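Local coordinates for protein beta-N-acetylhexosaminidase (Akkermansia muciniphila, PDB 6JE8) that hydrolyses terminal non-reducing N-acetylglucosamine and N-acetylgalactosamine residues from glycans and chitobiose, as a zinc-binding member of glycosyl hydrolase family 20, at residues K111-M116 and A175-R180; F355-G360 and L411-P416; S249-L254 and G301-F306; R12-Q17 and V83-P88. All blocks are in the same frame, centred on the assembly; numbering follows the deposited sequence.

Contact 1. Residues K111-M116 and A175-R180; sequences KFVDMM and AYCAAR
Val113 and Cys177, whose CA atoms lie 6.9 Å apart, mark where two helices of the catalytic barrel run almost parallel, the axes of 111-116 and 175-179 approaching to 10.4 Å at 15°. The apolar half of the contact belongs to Val113, which spreads its two methyls over different partners. CG1 lies at the edge of the Tyr176 ring, in its plane and 3.9 Å from CD1, while CG2 meets Cys177 SG at 3.8 Å. The polar half centres on one oxygen. Asp114 OD1 accepts the Tyr176 hydroxyl, OH to OD1 2.8 Å, on the syn side of the carboxylate but 30° out of its plane, and forms a salt bridge with Arg180 NE at 2.9 Å whose hydrogen bond is weak. Water 1 closes a ring by donating to Asp114 OD2 and accepting from Arg180 NH2. Tyr176 holds the guanidinium twice: the group lies over one face of the ring, and NH1 donates to Tyr176 O at 3.0 Å. With CG swung away from the backbone N (chi1 -169°), Tyr176 extends its ring beneath that group and brings the hydroxyl up to Asp114. A leucine in its place would probably cost OD1 one of its two partners and leave the guanidinium without a flat surface to rest on. Below these polar groups, Val113 and Cys177 both press on Leu124 of strand 123-130, so helices 106-118 and 167-179 meet over the strand that comes between them in the chain, as neighbouring helices do in a (beta/alpha)8 barrel.

Contact 2. Residues F355-G360 and L411-P416; sequences FPQIQG and LYRAYP
Phe355 meets Arg413 through its backbone, its C atom lying 3.5 Å from Arg413 NH1, while its side chain points away from 411-416 and lies near the substrate site, its nearest atoms about 4 Å from those of the Asp354 side chain. Pro356 follows with its CA over one face of the Arg413 guanidinium, 3.7 Å from CZ, and its CD 3.6 Å from NH1. The two side chains run side by side in the same direction. The guanidinium is also gripped beyond this packing, NE by a salt bridge to Glu463, NH1 by Asp354 O and NH2 by Arg362 O. In this way a loop of the (beta/alpha)8 catalytic domain that begins beside substrate-binding residues is tied to the last turn of helix 407-414, just before the cis-proline Pro416 at the N-cap of the next helix. Gln357 then enters that turn with its amide. Its CG sits between the backbone N and carbonyl carbon (chi1 69°), and from there the extended chain carries NE2 to Tyr412 O, at 2.9 Å and nearly straight (170°). The oxygen lies in the amide plane, whereas NE2 stands above the plane of the Tyr412 carbonyl. A proline four residues on, Pro416, has no N-H to offer this oxygen. At the other end of the amide, OE1 packs 3.5 Å from Pro416 CD and accepts from water 2, which also donates to Arg413 O at 2.8 Å.

Contact 3. Residues S249-L254 and G301-F306; sequences SGIVHL and GQTPQF
Val252 N donates to Thr303 O at 2.9 Å, and Leu254 N to Gln305 O at 3.0 Å, both nearly straight at 171°. In the other direction Thr303 N reaches Gly250 O and Gln305 N reaches Val252 O, completing a parallel ladder between adjacent strands of the (beta/alpha)8 barrel, joined by a beta-alpha-beta crossover through helix 282-299. Strand 251-255 leads straight to substrate-binding Asp257 and active-site Glu258. CA-H...O contacts reinforce the ladder, among them Pro304 CA to Val252 O at 3.1 Å. Toward the barrel interior, Ile251 lays CG2 against the Gln305 amide, 3.4 Å from CD, and the OE1 of that amide is hydrogen-bonded to Tyr322 OH. The His253 ring, its CG anti to the backbone N (chi1 -161°), offers one face to the Gln305-Phe306 peptide; it also stacks with His125, and its ND1 is paired with Gly255 N. With a leucine in place of His253, the Gly255 N-H is likely to lose its ND1 mate, and His125 its stacking partner. On the helix-facing surface Val252 CG2 lies 3.8 Å from Gln302 NE2, a group bonded to Phe240 O, and Leu297 of helix 282-299 packs on Val252 and Pro304. Leu254 CD1 touches both Pro304 CB, at 3.8 Å, and Phe306 CE1, at 4.0 Å.

Contact 4. Residues R12-Q17 and V83-P88; sequences RTELRQ and VITDKP
Glu14 and Val83 form a hydrogen-bonded pair of this antiparallel pairing with both bonds well formed, Glu14 N giving to Val83 O at 2.9 Å and Val83 N to Glu14 O at 2.8 Å. Arg12 and Thr85 make the next hydrogen-bonded pair less evenly: Thr85 N donates to Arg12 O at 2.9 Å, but the return bond from Arg12 N is weak. Between them Thr13 and Ile84 form a non-hydrogen-bonded pair, and Ile84 CA adds a CA-H...O contact to Arg12 O. Water supplies the second kind of interaction. Water 3 sits over the face that carries Glu14, Val83 and Thr85, donating to Val83 O at 2.9 Å and accepting from Thr85 OG1 at 2.8 Å; it also donates to Glu14 OE1, at a distance too short to be taken literally. The third kind is packing of charged groups on aliphatic ones. The Arg16 chain, extended from CG to NE, lays one face of its guanidinium over Val83 CG2, with CZ 3.6 Å away, and the Arg12 guanidinium turns a face to Thr85 more loosely. On the reverse face Thr13 CG2 meets Ile84 CG1 at 4.2 Å, and Ile84 is buried against Thr64 and Leu68 of helix 55-73. Sheet backed by helix is the expected build of the second domain of the family 20 hydrolases. Main-chain bonds thus carry most of the pairing at this sheet margin, while the solvent-facing side chains add a bridging water and guanidinium faces laid on aliphatic groups, with no salt bridge between the two segments.

Contacts 1, 2 and 3 all belong to the catalytic barrel, while contact 4 lies in the other domain, its nearest atoms about 12 Å from contact 1. Contacts 1 and 2 adjoin directly: Met115 SD packs 3.9 Å from Leu411 CD1, and Phe112 rests on the same leucine, so neighbouring helices pass the packing from one contact to the next. Contacts 2 and 3 never touch, their nearest atoms being about 16 Å apart on opposite sides of the chain's centre, yet both come near the substrate site: the nearest side-chain atoms of Phe355 are about 6 Å, and those of His253 about 7 Å, from those of substrate-binding Trp400. Contacts 1 and 4 lie away from it.

Contact 1. Residues K111-M116 and A175-R180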
loop_
_atom_site.group_PDB
_atom_site.type_symbol
_atom_site.label_atom_id
_atom_site.label_comp_id
_atom_site.label_asym_id
_atom_site.label_seq_id
_atom_site.Cartn_x
_atom_site.Cartn_y
_atom_site.Cartn_z
ATOM N N LYS A 111 2.064 12.502 -8.491
ATOM C CA LYS A 111 1.888 13.374 -7.326
ATOM C C LYS A 111 1.769 12.562 -6.029
ATOM O O LYS A 111 2.351 12.924 -4.987
ATOM C CB LYS A 111 0.654 14.264 -7.501
ATOM C CG LYS A 111 0.524 15.269 -6.357
ATOM C CD LYS A 111 -0.454 16.393 -6.651
ATOM C CE LYS A 111 -0.260 17.542 -5.664
ATOM N NZ LYS A 111 -1.116 18.720 -5.981
ATOM N N PHE A 112 0.996 11.470 -6.072
ATOM C CA PHE A 112 0.844 10.611 -4.899
ATOM C C PHE A 112 2.198 10.078 -4.436
ATOM O O PHE A 112 2.499 10.042 -3.228
ATOM C CB PHE A 112 -0.119 9.460 -5.238
ATOM C CG PHE A 112 -0.516 8.617 -4.044
ATOM C CD1 PHE A 112 0.270 7.541 -3.649
ATOM C CD2 PHE A 112 -1.663 8.910 -3.322
ATOM C CE1 PHE A 112 -0.078 6.760 -2.551
ATOM C CE2 PHE A 112 -2.027 8.140 -2.207
ATOM C CZ PHE A 112 -1.229 7.062 -1.824
ATOM N N VAL A 113 3.036 9.675 -5.395
ATOM C CA VAL A 113 4.358 9.141 -5.091
ATOM C C VAL A 113 5.261 10.214 -4.484
ATOM O O VAL A 113 6.000 9.941 -3.531
ATOM C CB VAL A 113 4.991 8.530 -6.356
ATOM C CG1 VAL A 113 6.486 8.231 -6.127
ATOM C CG2 VAL A 113 4.233 7.275 -6.776
ATOM N N ASP A 114 5.264 11.430 -5.051
ATOM C CA ASP A 114 6.093 12.487 -4.458
ATOM C C ASP A 114 5.698 12.747 -3.007
ATOM O O ASP A 114 6.567 12.933 -2.135
ATOM C CB ASP A 114 5.993 13.790 -5.255
ATOM C CG ASP A 114 6.722 13.728 -6.583
ATOM O OD1 ASP A 114 7.398 12.722 -6.856
ATOM O OD2 ASP A 114 6.618 14.696 -7.361
ATOM N N MET A 115 4.393 12.767 -2.730
ATOM C CA MET A 115 3.959 13.020 -1.359
ATOM C C MET A 115 4.373 11.889 -0.418
ATOM O O MET A 115 4.855 12.146 0.691
ATOM C CB MET A 115 2.449 13.250 -1.326
ATOM C CG MET A 115 2.073 14.516 -2.080
ATOM S SD MET A 115 0.305 14.879 -2.079
ATOM C CE MET A 115 -0.010 15.168 -0.354
ATOM N N MET A 116 4.214 10.631 -0.835
ATOM C CA MET A 116 4.596 9.553 0.074
ATOM C C MET A 116 6.110 9.500 0.270
ATOM O O MET A 116 6.578 9.170 1.367
ATOM C CB MET A 116 4.040 8.211 -0.414
ATOM C CG MET A 116 4.757 7.600 -1.585
ATOM S SD MET A 116 3.782 6.227 -2.274
ATOM C CE MET A 116 4.075 4.977 -1.002
ATOM N N ALA A 175 10.266 3.223 -12.667
ATOM C CA ALA A 175 11.500 4.017 -12.626
ATOM C C ALA A 175 11.341 5.274 -11.766
ATOM O O ALA A 175 12.266 5.662 -11.027
ATOM C CB ALA A 175 11.939 4.385 -14.050
ATOM N N TYR A 176 10.181 5.932 -11.864
ATOM C CA TYR A 176 9.891 7.129 -11.078
ATOM C C TYR A 176 9.964 6.814 -9.581
ATOM O O TYR A 176 10.633 7.507 -8.783
ATOM C CB TYR A 176 8.496 7.619 -11.500
ATOM C CG TYR A 176 8.116 8.978 -11.002
ATOM C CD1 TYR A 176 7.505 9.142 -9.768
ATOM C CD2 TYR A 176 8.343 10.110 -11.790
ATOM C CE1 TYR A 176 7.157 10.409 -9.310
ATOM C CE2 TYR A 176 8.000 11.371 -11.348
ATOM C CZ TYR A 176 7.413 11.518 -10.108
ATOM O OH TYR A 176 7.068 12.789 -9.680
ATOM N N CYS A 177 9.318 5.716 -9.195
ATOM C CA CYS A 177 9.367 5.282 -7.806
ATOM C C CYS A 177 10.785 4.925 -7.384
ATOM O O CYS A 177 11.216 5.287 -6.282
ATOM C CB CYS A 177 8.424 4.091 -7.607
ATOM S SG CYS A 177 6.682 4.559 -7.656
ATOM N N ALA A 178 11.522 4.194 -8.233
ATOM C CA ALA A 178 12.863 3.758 -7.859
ATOM C C ALA A 178 13.757 4.952 -7.568
ATOM O O ALA A 178 14.558 4.933 -6.618
ATOM C CB ALA A 178 13.474 2.917 -8.979
ATOM N N ALA A 179 13.625 6.003 -8.378
ATOM C CA ALA A 179 14.400 7.217 -8.164
ATOM C C ALA A 179 14.045 7.872 -6.843
ATOM O O ALA A 179 14.858 8.639 -6.298
ATOM C CB ALA A 179 14.170 8.198 -9.320
ATOM N N ARG A 180 12.844 7.598 -6.325
ATOM C CA ARG A 180 12.441 8.145 -5.029
ATOM C C ARG A 180 12.471 7.115 -3.888
ATOM O O ARG A 180 11.825 7.327 -2.853
ATOM C CB ARG A 180 11.061 8.796 -5.177
ATOM C CG ARG A 180 11.104 9.997 -6.150
ATOM C CD ARG A 180 9.765 10.343 -6.819
ATOM N NE ARG A 180 9.886 11.523 -7.690
ATOM C CZ ARG A 180 10.472 11.528 -8.884
ATOM N NH1 ARG A 180 10.988 10.407 -9.386
ATOM N NH2 ARG A 180 10.546 12.661 -9.590
HETATM O O HOH W 1 9.252 15.037 -8.517
#

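Contact 2. Residues F355-G360 and L411-P416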
loop_
_atom_site.group_PDB
_atom_site.type_symbol
_atom_site.label_atom_id
_atom_site.label_comp_id
_atom_site.label_asym_id
_atom_site.label_seq_id
_atom_site.Cartn_x
_atom_site.Cartn_y
_atom_site.Cartn_z
ATOM N N PHE A 355 -11.708 4.617 5.452
ATOM C CA PHE A 355 -12.680 4.964 6.491
ATOM C C PHE A 355 -12.653 6.466 6.773
ATOM O O PHE A 355 -11.610 7.112 6.654
ATOM C CB PHE A 355 -12.384 4.214 7.794
ATOM C CG PHE A 355 -12.425 2.708 7.680
ATOM C CD1 PHE A 355 -12.921 2.081 6.553
ATOM C CD2 PHE A 355 -11.989 1.921 8.738
ATOM C CE1 PHE A 355 -12.953 0.691 6.468
ATOM C CE2 PHE A 355 -12.018 0.527 8.663
ATOM C CZ PHE A 355 -12.497 -0.084 7.527
ATOM N N PRO A 356 -13.786 7.045 7.185
ATOM C CA PRO A 356 -13.814 8.486 7.465
ATOM C C PRO A 356 -12.905 8.833 8.635
ATOM O O PRO A 356 -12.712 8.032 9.551
ATOM C CB PRO A 356 -15.289 8.754 7.803
ATOM C CG PRO A 356 -15.815 7.458 8.251
ATOM C CD PRO A 356 -15.077 6.401 7.463
ATOM N N GLN A 357 -12.332 10.035 8.595
ATOM C CA GLN A 357 -11.385 10.417 9.629
ATOM C C GLN A 357 -11.985 11.328 10.685
ATOM O O GLN A 357 -11.341 11.562 11.712
ATOM C CB GLN A 357 -10.152 11.095 9.020
ATOM C CG GLN A 357 -10.391 12.469 8.407
ATOM C CD GLN A 357 -9.377 12.761 7.303
ATOM O OE1 GLN A 357 -8.208 13.065 7.567
ATOM N NE2 GLN A 357 -9.819 12.639 6.056
ATOM N N ILE A 358 -13.186 11.843 10.464
ATOM C CA ILE A 358 -13.886 12.663 11.449
ATOM C C ILE A 358 -15.305 12.136 11.557
ATOM O O ILE A 358 -15.939 11.864 10.535
ATOM C CB ILE A 358 -13.885 14.154 11.061
ATOM C CG1 ILE A 358 -12.455 14.699 11.050
ATOM C CG2 ILE A 358 -14.758 14.955 12.027
ATOM C CD1 ILE A 358 -12.339 16.111 10.469
ATOM N N GLN A 359 -15.775 11.932 12.790
ATOM C CA GLN A 359 -17.106 11.375 13.003
ATOM C C GLN A 359 -18.145 12.201 12.261
ATOM O O GLN A 359 -18.157 13.429 12.355
ATOM C CB GLN A 359 -17.437 11.348 14.497
ATOM C CG GLN A 359 -18.800 10.734 14.784
ATOM C CD GLN A 359 -18.916 9.317 14.254
ATOM O OE1 GLN A 359 -17.996 8.508 14.399
ATOM N NE2 GLN A 359 -20.042 9.012 13.623
ATOM N N GLY A 360 -19.013 11.519 11.512
ATOM C CA GLY A 360 -20.031 12.176 10.724
ATOM C C GLY A 360 -19.714 12.308 9.247
ATOM O O GLY A 360 -20.632 12.557 8.453
ATOM N N LEU A 411 -6.569 11.903 -1.794
ATOM C CA LEU A 411 -5.669 12.559 -0.855
ATOM C C LEU A 411 -6.414 13.046 0.375
ATOM O O LEU A 411 -5.831 13.065 1.465
ATOM C CB LEU A 411 -4.937 13.732 -1.513
ATOM C CG LEU A 411 -3.976 13.381 -2.658
ATOM C CD1 LEU A 411 -3.408 14.667 -3.258
ATOM C CD2 LEU A 411 -2.848 12.476 -2.160
ATOM N N TYR A 412 -7.681 13.458 0.228
ATOM C CA TYR A 412 -8.419 13.890 1.414
ATOM C C TYR A 412 -8.468 12.785 2.459
ATOM O O TYR A 412 -8.291 13.049 3.655
ATOM C CB TYR A 412 -9.838 14.329 1.065
ATOM C CG TYR A 412 -10.504 14.947 2.278
ATOM C CD1 TYR A 412 -10.345 16.305 2.559
ATOM C CD2 TYR A 412 -11.229 14.168 3.170
ATOM C CE1 TYR A 412 -10.924 16.876 3.674
ATOM C CE2 TYR A 412 -11.817 14.735 4.302
ATOM C CZ TYR A 412 -11.657 16.086 4.544
ATOM O OH TYR A 412 -12.233 16.649 5.665
ATOM N N ARG A 413 -8.711 11.541 2.034
ATOM C CA ARG A 413 -8.727 10.480 3.039
ATOM C C ARG A 413 -7.342 9.904 3.352
ATOM O O ARG A 413 -7.115 9.430 4.476
ATOM C CB ARG A 413 -9.712 9.385 2.620
ATOM C CG ARG A 413 -11.147 9.935 2.719
ATOM C CD ARG A 413 -12.206 8.901 3.150
ATOM N NE ARG A 413 -13.465 9.615 3.369
ATOM C CZ ARG A 413 -14.583 9.083 3.857
ATOM N NH1 ARG A 413 -14.649 7.799 4.192
ATOM N NH2 ARG A 413 -15.648 9.858 4.012
ATOM N N ALA A 414 -6.393 9.974 2.419
ATOM C CA ALA A 414 -5.076 9.405 2.691
ATOM C C ALA A 414 -4.306 10.244 3.703
ATOM O O ALA A 414 -3.651 9.695 4.597
ATOM C CB ALA A 414 -4.270 9.267 1.394
ATOM N N TYR A 415 -4.377 11.581 3.579
ATOM C CA TYR A 415 -3.637 12.502 4.432
ATOM C C TYR A 415 -4.580 13.279 5.351
ATOM O O TYR A 415 -5.711 13.579 4.973
ATOM C CB TYR A 415 -2.824 13.478 3.571
ATOM C CG TYR A 415 -1.656 12.786 2.908
ATOM C CD1 TYR A 415 -0.444 12.674 3.567
ATOM C CD2 TYR A 415 -1.778 12.217 1.645
ATOM C CE1 TYR A 415 0.625 12.022 2.996
ATOM C CE2 TYR A 415 -0.699 11.558 1.052
ATOM C CZ TYR A 415 0.499 11.471 1.744
ATOM O OH TYR A 415 1.571 10.820 1.197
ATOM N N PRO A 416 -4.150 13.624 6.575
ATOM C CA PRO A 416 -2.824 13.423 7.162
ATOM C C PRO A 416 -2.569 12.082 7.859
ATOM O O PRO A 416 -1.498 11.933 8.444
ATOM C CB PRO A 416 -2.746 14.553 8.200
ATOM C CG PRO A 416 -4.190 14.697 8.671
ATOM C CD PRO A 416 -5.011 14.480 7.421
HETATM O O HOH W 2 -6.349 11.142 6.588
#

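Contact 3. Residues S249-L254 and G301-F306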
loop_
_atom_site.group_PDB
_atom_site.type_symbol
_atom_site.label_atom_id
_atom_site.label_comp_id
_atom_site.label_asym_id
_atom_site.label_seq_id
_atom_site.Cartn_x
_atom_site.Cartn_y
_atom_site.Cartn_z
ATOM N N SER A 249 10.396 -5.821 -8.456
ATOM C CA SER A 249 10.307 -6.309 -7.083
ATOM C C SER A 249 10.162 -7.827 -7.041
ATOM O O SER A 249 10.594 -8.470 -6.075
ATOM C CB SER A 249 9.125 -5.644 -6.365
ATOM O OG SER A 249 7.895 -6.052 -6.962
ATOM N N GLY A 250 9.555 -8.418 -8.067
ATOM C CA GLY A 250 9.334 -9.853 -8.086
ATOM C C GLY A 250 8.292 -10.348 -7.111
ATOM O O GLY A 250 8.099 -11.559 -6.997
ATOM N N ILE A 251 7.611 -9.449 -6.407
ATOM C CA ILE A 251 6.570 -9.802 -5.450
ATOM C C ILE A 251 5.227 -9.671 -6.144
ATOM O O ILE A 251 4.978 -8.675 -6.828
ATOM C CB ILE A 251 6.633 -8.886 -4.220
ATOM C CG1 ILE A 251 7.970 -9.096 -3.496
ATOM C CG2 ILE A 251 5.447 -9.150 -3.315
ATOM C CD1 ILE A 251 8.263 -8.044 -2.457
ATOM N N VAL A 252 4.363 -10.672 -5.980
ATOM C CA VAL A 252 3.016 -10.627 -6.533
ATOM C C VAL A 252 2.034 -10.893 -5.404
ATOM O O VAL A 252 2.030 -11.982 -4.819
ATOM C CB VAL A 252 2.819 -11.635 -7.675
ATOM C CG1 VAL A 252 1.398 -11.496 -8.238
ATOM C CG2 VAL A 252 3.871 -11.390 -8.779
ATOM N N HIS A 253 1.218 -9.896 -5.086
ATOM C CA HIS A 253 0.143 -10.048 -4.111
ATOM C C HIS A 253 -1.037 -10.748 -4.787
ATOM O O HIS A 253 -1.518 -10.290 -5.825
ATOM C CB HIS A 253 -0.241 -8.661 -3.595
ATOM C CG HIS A 253 -0.995 -8.663 -2.307
ATOM N ND1 HIS A 253 -2.113 -9.439 -2.094
ATOM C CD2 HIS A 253 -0.813 -7.942 -1.173
ATOM C CE1 HIS A 253 -2.580 -9.208 -0.878
ATOM N NE2 HIS A 253 -1.807 -8.306 -0.297
ATOM N N LEU A 254 -1.484 -11.875 -4.231
ATOM C CA LEU A 254 -2.545 -12.655 -4.859
ATOM C C LEU A 254 -3.914 -12.426 -4.238
ATOM O O LEU A 254 -4.883 -13.058 -4.667
ATOM C CB LEU A 254 -2.210 -14.152 -4.795
ATOM C CG LEU A 254 -0.928 -14.563 -5.523
ATOM C CD1 LEU A 254 -0.678 -16.064 -5.343
ATOM C CD2 LEU A 254 -0.991 -14.211 -6.995
ATOM N N GLY A 301 10.683 -17.035 -10.561
ATOM C CA GLY A 301 11.447 -16.236 -9.624
ATOM C C GLY A 301 10.645 -15.182 -8.891
ATOM O O GLY A 301 11.214 -14.209 -8.396
ATOM N N GLN A 302 9.334 -15.347 -8.811
ATOM C CA GLN A 302 8.459 -14.422 -8.106
ATOM C C GLN A 302 8.008 -15.041 -6.794
ATOM O O GLN A 302 8.082 -16.259 -6.603
ATOM C CB GLN A 302 7.243 -14.063 -8.968
ATOM C CG GLN A 302 7.594 -13.171 -10.148
ATOM C CD GLN A 302 6.550 -13.239 -11.255
ATOM O OE1 GLN A 302 6.121 -14.324 -11.645
ATOM N NE2 GLN A 302 6.146 -12.077 -11.775
ATOM N N THR A 303 7.546 -14.186 -5.879
ATOM C CA THR A 303 7.072 -14.676 -4.592
ATOM C C THR A 303 5.708 -14.086 -4.256
ATOM O O THR A 303 5.454 -12.904 -4.529
ATOM C CB THR A 303 8.087 -14.342 -3.482
ATOM O OG1 THR A 303 7.633 -14.884 -2.236
ATOM C CG2 THR A 303 8.267 -12.847 -3.349
ATOM N N PRO A 304 4.804 -14.870 -3.667
ATOM C CA PRO A 304 3.453 -14.371 -3.402
ATOM C C PRO A 304 3.327 -13.670 -2.054
ATOM O O PRO A 304 4.083 -13.911 -1.112
ATOM C CB PRO A 304 2.605 -15.649 -3.422
ATOM C CG PRO A 304 3.538 -16.683 -2.849
ATOM C CD PRO A 304 4.915 -16.319 -3.396
ATOM N N GLN A 305 2.338 -12.784 -1.989
ATOM C CA GLN A 305 1.897 -12.194 -0.729
ATOM C C GLN A 305 0.395 -12.371 -0.590
ATOM O O GLN A 305 -0.317 -12.529 -1.588
ATOM C CB GLN A 305 2.226 -10.713 -0.649
ATOM C CG GLN A 305 3.687 -10.432 -0.505
ATOM C CD GLN A 305 3.919 -8.965 -0.252
ATOM O OE1 GLN A 305 3.105 -8.127 -0.645
ATOM N NE2 GLN A 305 5.032 -8.643 0.394
ATOM N N PHE A 306 -0.091 -12.322 0.659
ATOM C CA PHE A 306 -1.520 -12.560 0.887
ATOM C C PHE A 306 -2.104 -11.663 1.969
ATOM O O PHE A 306 -1.421 -11.311 2.928
ATOM C CB PHE A 306 -1.799 -13.996 1.348
ATOM C CG PHE A 306 -1.318 -15.052 0.401
ATOM C CD1 PHE A 306 -2.141 -15.518 -0.607
ATOM C CD2 PHE A 306 -0.046 -15.585 0.526
ATOM C CE1 PHE A 306 -1.700 -16.506 -1.485
ATOM C CE2 PHE A 306 0.390 -16.577 -0.339
ATOM C CZ PHE A 306 -0.443 -17.032 -1.342
#

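Contact 4. Residues R12-Q17 and V83-P88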
loop_
_atom_site.group_PDB
_atom_site.type_symbol
_atom_site.label_atom_id
_atom_site.label_comp_id
_atom_site.label_asym_id
_atom_site.label_seq_id
_atom_site.Cartn_x
_atom_site.Cartn_y
_atom_site.Cartn_z
ATOM N N ARG A 12 17.304 9.751 16.370
ATOM C CA ARG A 12 18.065 10.537 17.339
ATOM C C ARG A 12 18.263 11.959 16.832
ATOM O O ARG A 12 18.712 12.155 15.698
ATOM C CB ARG A 12 19.433 9.894 17.615
ATOM C CG ARG A 12 20.248 10.612 18.699
ATOM C CD ARG A 12 21.669 10.056 18.793
ATOM N NE ARG A 12 21.702 8.637 18.464
ATOM C CZ ARG A 12 22.802 7.962 18.140
ATOM N NH1 ARG A 12 23.981 8.575 18.110
ATOM N NH2 ARG A 12 22.716 6.671 17.843
ATOM N N THR A 13 17.933 12.944 17.671
ATOM C CA THR A 13 18.167 14.354 17.368
ATOM C C THR A 13 18.895 14.981 18.549
ATOM O O THR A 13 18.398 14.921 19.679
ATOM C CB THR A 13 16.852 15.109 17.110
ATOM O OG1 THR A 13 16.075 14.447 16.096
ATOM C CG2 THR A 13 17.145 16.527 16.665
ATOM N N GLU A 14 20.055 15.590 18.289
ATOM C CA GLU A 14 20.842 16.290 19.308
ATOM C C GLU A 14 20.941 17.752 18.890
ATOM O O GLU A 14 21.713 18.090 17.990
ATOM C CB GLU A 14 22.229 15.668 19.454
ATOM C CG GLU A 14 22.217 14.156 19.680
ATOM C CD GLU A 14 23.587 13.516 19.485
ATOM O OE1 GLU A 14 23.915 13.114 18.340
ATOM O OE2 GLU A 14 24.338 13.420 20.480
ATOM N N LEU A 15 20.161 18.617 19.528
ATOM C CA LEU A 15 20.143 20.029 19.179
ATOM C C LEU A 15 21.251 20.793 19.902
ATOM O O LEU A 15 21.711 20.402 20.980
ATOM C CB LEU A 15 18.779 20.637 19.509
ATOM C CG LEU A 15 17.580 19.941 18.860
ATOM C CD1 LEU A 15 16.280 20.528 19.385
ATOM C CD2 LEU A 15 17.666 20.077 17.359
ATOM N N ARG A 16 21.677 21.891 19.288
ATOM C CA ARG A 16 22.709 22.768 19.815
ATOM C C ARG A 16 22.141 24.173 19.989
ATOM O O ARG A 16 21.154 24.546 19.348
ATOM C CB ARG A 16 23.934 22.790 18.886
ATOM C CG ARG A 16 24.612 21.428 18.770
ATOM C CD ARG A 16 25.639 21.342 17.639
ATOM N NE ARG A 16 26.300 20.034 17.659
ATOM C CZ ARG A 16 27.144 19.585 16.732
ATOM N NH1 ARG A 16 27.453 20.330 15.679
ATOM N NH2 ARG A 16 27.687 18.381 16.863
ATOM N N GLN A 17 22.770 24.955 20.866
ATOM C CA GLN A 17 22.284 26.301 21.191
ATOM C C GLN A 17 22.873 27.358 20.266
ATOM O O GLN A 17 23.471 28.346 20.696
ATOM C CB GLN A 17 22.580 26.632 22.650
ATOM C CG GLN A 17 21.920 25.688 23.639
ATOM C CD GLN A 17 20.435 25.510 23.385
ATOM O OE1 GLN A 17 19.934 24.383 23.332
ATOM N NE2 GLN A 17 19.720 26.621 23.227
ATOM N N VAL A 83 22.501 17.717 15.282
ATOM C CA VAL A 83 22.920 16.494 14.595
ATOM C C VAL A 83 21.757 15.510 14.642
ATOM O O VAL A 83 21.269 15.168 15.726
ATOM C CB VAL A 83 24.173 15.860 15.222
ATOM C CG1 VAL A 83 24.566 14.590 14.455
ATOM C CG2 VAL A 83 25.342 16.843 15.232
ATOM N N ILE A 84 21.332 15.042 13.476
ATOM C CA ILE A 84 20.273 14.049 13.341
ATOM C C ILE A 84 20.941 12.751 12.907
ATOM O O ILE A 84 21.648 12.729 11.899
ATOM C CB ILE A 84 19.226 14.501 12.305
ATOM C CG1 ILE A 84 18.558 15.797 12.754
ATOM C CG2 ILE A 84 18.211 13.384 12.030
ATOM C CD1 ILE A 84 17.869 16.553 11.621
ATOM N N THR A 85 20.757 11.678 13.674
ATOM C CA THR A 85 21.259 10.366 13.282
ATOM C C THR A 85 20.047 9.457 13.202
ATOM O O THR A 85 19.271 9.376 14.163
ATOM C CB THR A 85 22.285 9.834 14.284
ATOM O OG1 THR A 85 23.261 10.852 14.525
ATOM C CG2 THR A 85 22.979 8.607 13.721
ATOM N N ASP A 86 19.860 8.801 12.055
ATOM C CA ASP A 86 18.523 8.311 11.759
ATOM C C ASP A 86 18.576 7.045 10.914
ATOM O O ASP A 86 19.410 6.926 10.007
ATOM C CB ASP A 86 17.748 9.415 11.023
ATOM C CG ASP A 86 16.244 9.247 11.095
ATOM O OD1 ASP A 86 15.749 8.393 11.879
ATOM O OD2 ASP A 86 15.564 10.011 10.360
ATOM N N LYS A 87 17.692 6.100 11.237
ATOM C CA LYS A 87 17.464 4.913 10.424
ATOM C C LYS A 87 16.108 4.341 10.809
ATOM O O LYS A 87 15.668 4.521 11.950
ATOM C CB LYS A 87 18.576 3.865 10.612
ATOM C CG LYS A 87 18.532 3.089 11.904
ATOM C CD LYS A 87 19.468 1.860 11.857
ATOM C CE LYS A 87 19.207 0.946 10.644
ATOM N NZ LYS A 87 17.834 0.301 10.543
ATOM N N PRO A 88 15.415 3.685 9.885
ATOM C CA PRO A 88 14.028 3.284 10.139
ATOM C C PRO A 88 13.884 2.077 11.051
ATOM O O PRO A 88 14.671 1.129 11.018
ATOM C CB PRO A 88 13.498 2.952 8.737
ATOM C CG PRO A 88 14.715 2.555 7.964
ATOM C CD PRO A 88 15.816 3.450 8.484
HETATM O O HOH W 3 22.284 12.550 16.516
#